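PDB 3K96: glycerol-3-phosphate dehydrogenase [NAD(P)+], which catalyses the NAD(P)H-dependent reduction of dihydroxyacetone phosphate to sn-glycerol 3-phosphate, from which phospholipids are built. Local coordinates for residues A[132-137]-A[161-166]; A[217-222]-A[268-273]. All blocks are in the same frame, centred on the assembly; numbering follows the deposited sequence.

Contact 1. Residues A[132-137]-A[161-166]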
# COMPACT_ATOMS: atom_id res chain seq x y z
N GLY A 132 0.87 -17.54 -14.52
CA GLY A 132 0.26 -16.64 -13.55
C GLY A 132 0.65 -17.07 -12.15
O GLY A 132 0.30 -16.39 -11.16
N THR A 133 1.35 -18.22 -12.05
CA THR A 133 1.86 -18.73 -10.77
C THR A 133 2.80 -17.70 -10.13
O THR A 133 3.55 -17.04 -10.83
CB THR A 133 2.68 -20.02 -11.00
OG1 THR A 133 1.86 -20.99 -11.67
CG2 THR A 133 3.24 -20.59 -9.70
N LYS A 134 2.77 -17.60 -8.81
CA LYS A 134 3.65 -16.69 -8.04
C LYS A 134 4.34 -17.50 -6.95
O LYS A 134 3.70 -18.26 -6.24
CB LYS A 134 2.83 -15.56 -7.39
CG LYS A 134 2.02 -14.72 -8.38
CD LYS A 134 1.13 -13.70 -7.67
CE LYS A 134 0.26 -12.96 -8.67
NZ LYS A 134 -0.71 -12.03 -8.06
N GLY A 135 5.64 -17.35 -6.84
CA GLY A 135 6.42 -18.08 -5.87
C GLY A 135 7.54 -18.87 -6.53
O GLY A 135 7.47 -19.21 -7.71
N LEU A 136 8.55 -19.21 -5.76
CA LEU A 136 9.64 -20.00 -6.26
C LEU A 136 9.22 -21.47 -6.35
O LEU A 136 8.37 -21.92 -5.60
CB LEU A 136 10.85 -19.87 -5.34
CG LEU A 136 11.44 -18.47 -5.24
CD1 LEU A 136 12.57 -18.45 -4.18
CD2 LEU A 136 11.96 -18.02 -6.63
N ALA A 137 9.81 -22.21 -7.27
CA ALA A 137 9.49 -23.63 -7.41
C ALA A 137 10.43 -24.45 -6.54
O ALA A 137 11.38 -23.93 -5.94
CB ALA A 137 9.61 -24.10 -8.89
N GLY A 161 -0.12 -9.09 -10.92
CA GLY A 161 -0.63 -7.81 -10.42
C GLY A 161 -1.70 -8.00 -9.36
O GLY A 161 -2.00 -9.14 -8.98
N PRO A 162 -2.28 -6.88 -8.87
CA PRO A 162 -3.36 -6.99 -7.89
C PRO A 162 -4.58 -7.52 -8.62
O PRO A 162 -5.26 -6.78 -9.34
CB PRO A 162 -3.57 -5.55 -7.41
CG PRO A 162 -3.05 -4.69 -8.50
CD PRO A 162 -2.00 -5.49 -9.23
N SER A 163 -4.91 -8.77 -8.40
CA SER A 163 -5.99 -9.35 -9.16
C SER A 163 -6.77 -10.44 -8.47
O SER A 163 -6.59 -11.62 -8.81
CB SER A 163 -5.39 -9.93 -10.44
OG SER A 163 -4.38 -10.85 -10.10
N LEU A 164 -7.64 -10.09 -7.52
CA LEU A 164 -8.49 -11.09 -6.88
C LEU A 164 -9.29 -11.78 -7.97
O LEU A 164 -9.89 -11.12 -8.80
CB LEU A 164 -9.49 -10.45 -5.92
CG LEU A 164 -8.95 -9.77 -4.66
CD1 LEU A 164 -10.14 -9.27 -3.82
CD2 LEU A 164 -8.05 -10.77 -3.87
N ALA A 165 -9.31 -13.09 -7.96
CA ALA A 165 -10.00 -13.86 -9.01
C ALA A 165 -11.50 -13.56 -9.08
O ALA A 165 -12.05 -13.44 -10.18
CB ALA A 165 -9.73 -15.38 -8.81
N THR A 166 -12.15 -13.44 -7.92
CA THR A 166 -13.58 -13.17 -7.85
C THR A 166 -13.95 -11.83 -8.50
O THR A 166 -14.97 -11.74 -9.20
CB THR A 166 -14.12 -13.22 -6.34
OG1 THR A 166 -13.30 -12.38 -5.51
CG2 THR A 166 -14.09 -14.66 -5.77
O HOH W 1 -1.76 -11.61 -10.67
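At the C-terminal ends of the parallel strands 128-131 and 156-160 of the Rossmann-type domain, two loops meet in the predicted substrate pocket, joined by K134 and G161. The lysine brings its ammonium end to the carbonyl of the glycine, K134 NZ to G161 O being 3.3 Å, a weak hydrogen bond. A water bridges the two loops. It accepts from K134 NZ at 2.8 Å and from the backbone G161 N at 3.0 Å, so lysine and glycine are linked twice, once directly and once through the water. A lysine suits the place because its long chain, extended beyond CG (chi3 -175°), carries a positive charge to the other loop. Its stronger partner is D269 of helix 264-275, with which NZ forms a salt bridge; the carboxylate probably holds the ammonium group in place. K134, G161 and S163 are all predicted to bind sn-glycerol 3-phosphate, and K134 also NADPH. Fully extended backbone angles at G161 (177/-178°) go with its lack of a side chain, since a CB here would collide with the ring of P162. S163 OG gives the water a third hydrogen-bonded partner at 2.8 Å.

Contact 2. Residues A[217-222]-A[268-273]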
# COMPACT_ATOMS: atom_id res chain seq x y z
N ASN A 217 3.17 -12.95 -0.51
CA ASN A 217 2.36 -13.77 0.39
C ASN A 217 3.01 -14.00 1.74
O ASN A 217 2.33 -14.26 2.71
CB ASN A 217 2.02 -15.11 -0.23
CG ASN A 217 1.00 -15.00 -1.33
OD1 ASN A 217 0.16 -14.08 -1.35
ND2 ASN A 217 1.02 -15.95 -2.24
N ILE A 218 4.33 -13.95 1.77
CA ILE A 218 5.08 -14.04 3.00
C ILE A 218 4.75 -12.78 3.81
O ILE A 218 4.50 -12.83 5.03
CB ILE A 218 6.60 -14.04 2.71
CG1 ILE A 218 7.02 -15.23 1.81
CG2 ILE A 218 7.37 -14.04 4.03
CD1 ILE A 218 8.48 -15.15 1.30
N LEU A 219 4.75 -11.64 3.14
CA LEU A 219 4.43 -10.36 3.81
C LEU A 219 2.96 -10.33 4.25
O LEU A 219 2.63 -9.75 5.28
CB LEU A 219 4.80 -9.17 2.93
CG LEU A 219 6.29 -9.19 2.52
CD1 LEU A 219 6.66 -8.01 1.61
CD2 LEU A 219 7.19 -9.23 3.74
N ALA A 220 2.09 -10.99 3.48
CA ALA A 220 0.68 -11.08 3.83
C ALA A 220 0.52 -11.86 5.13
O ALA A 220 -0.31 -11.52 5.96
CB ALA A 220 -0.10 -11.77 2.69
N ILE A 221 1.33 -12.90 5.32
CA ILE A 221 1.28 -13.66 6.56
C ILE A 221 1.76 -12.76 7.69
O ILE A 221 1.10 -12.68 8.73
CB ILE A 221 2.10 -14.93 6.51
CG1 ILE A 221 1.50 -15.92 5.49
CG2 ILE A 221 2.14 -15.59 7.89
CD1 ILE A 221 2.33 -17.22 5.38
N ALA A 222 2.86 -12.05 7.48
CA ALA A 222 3.42 -11.16 8.50
C ALA A 222 2.42 -10.08 8.91
O ALA A 222 2.18 -9.87 10.10
CB ALA A 222 4.71 -10.51 8.00
N GLY A 268 1.46 -2.80 -5.97
CA GLY A 268 0.05 -3.05 -6.20
C GLY A 268 -0.45 -4.30 -5.56
O GLY A 268 -1.38 -4.27 -4.74
N ASP A 269 0.17 -5.42 -5.94
CA ASP A 269 -0.20 -6.74 -5.42
C ASP A 269 0.04 -6.81 -3.91
O ASP A 269 -0.70 -7.46 -3.18
CB ASP A 269 0.63 -7.79 -6.14
CG ASP A 269 -0.04 -9.15 -6.19
OD1 ASP A 269 -1.17 -9.32 -5.69
OD2 ASP A 269 0.59 -10.07 -6.77
N LEU A 270 1.08 -6.14 -3.44
CA LEU A 270 1.37 -6.19 -2.00
C LEU A 270 0.31 -5.51 -1.17
O LEU A 270 -0.14 -6.05 -0.17
CB LEU A 270 2.72 -5.57 -1.70
CG LEU A 270 3.24 -5.62 -0.26
CD1 LEU A 270 3.55 -7.04 0.16
CD2 LEU A 270 4.52 -4.78 -0.21
N VAL A 271 -0.11 -4.31 -1.57
CA VAL A 271 -1.11 -3.62 -0.80
C VAL A 271 -2.42 -4.39 -0.79
O VAL A 271 -3.04 -4.54 0.25
CB VAL A 271 -1.30 -2.15 -1.24
CG1 VAL A 271 0.01 -1.42 -1.06
CG2 VAL A 271 -1.79 -2.05 -2.67
N LEU A 272 -2.80 -4.93 -1.95
CA LEU A 272 -4.02 -5.73 -2.05
C LEU A 272 -3.98 -6.91 -1.12
O LEU A 272 -4.90 -7.12 -0.31
CB LEU A 272 -4.20 -6.27 -3.48
CG LEU A 272 -5.31 -7.33 -3.63
CD1 LEU A 272 -6.68 -6.69 -3.37
CD2 LEU A 272 -5.27 -7.99 -5.01
N THR A 273 -2.89 -7.67 -1.18
CA THR A 273 -2.80 -8.92 -0.43
C THR A 273 -2.61 -8.73 1.08
O THR A 273 -3.04 -9.58 1.87
CB THR A 273 -1.68 -9.81 -0.97
OG1 THR A 273 -1.78 -9.86 -2.41
CG2 THR A 273 -1.79 -11.22 -0.38
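Helices 217-222 and 268-273 run roughly parallel, their axes 9.2 Å apart at closest approach and crossing at -31°, with A220 and T273 facing each other at a CA to CA distance of 5.9 Å. The small methyl of A220 permits this closeness: A220 CB lies 3.5 Å from T273 CG2. T273 CG2 also lies 3.6 Å from N217 OD1, a van der Waals contact. Threonine suits this spot because its two branches divide the work. With CG2 anti to the backbone N, the methyl faces helix 217-222 while the hydroxyl turns back along its own helix, T273 OG1 donating to D269 O at 2.7 Å. That carbonyl also accepts from T273 N, the two donors arriving from opposite faces of its plane. T273 OG1 further bonds to K216, the predicted proton acceptor, so the threonine probably helps position it. One turn before T273, L270 meets L219, the neighbour of A220, and the two supply the apolar part, their CD1 methyls meeting at 3.6 Å where the side chains cross. Both leucines also pack on M247 of helix 233-253, and L219 reaches L327 of helix 326-336, placing the pair in the all-helical core of the C-terminal domain.

Overall arrangement
Contact 1 comes first along the chain and closes before contact 2 opens. Its loops leave the sheet of the N-terminal, nucleotide-binding part, whereas contact 2 joins helices 206-228 and 264-275 of the C-terminal part. Their centres are 11 Å apart, yet they touch: K134 NZ and D269 OD2 form a salt bridge of 2.7 Å, and L272 packs on P162 and S163. The two thus meet where the parts of the chain adjoin, consistent with a substrate site assembled from both, in which K134, G161 and S163 from one part and D269 from the other are all predicted to bind sn-glycerol 3-phosphate. Each contact also touches the second subunit: L164 and L272 both pack on its S233.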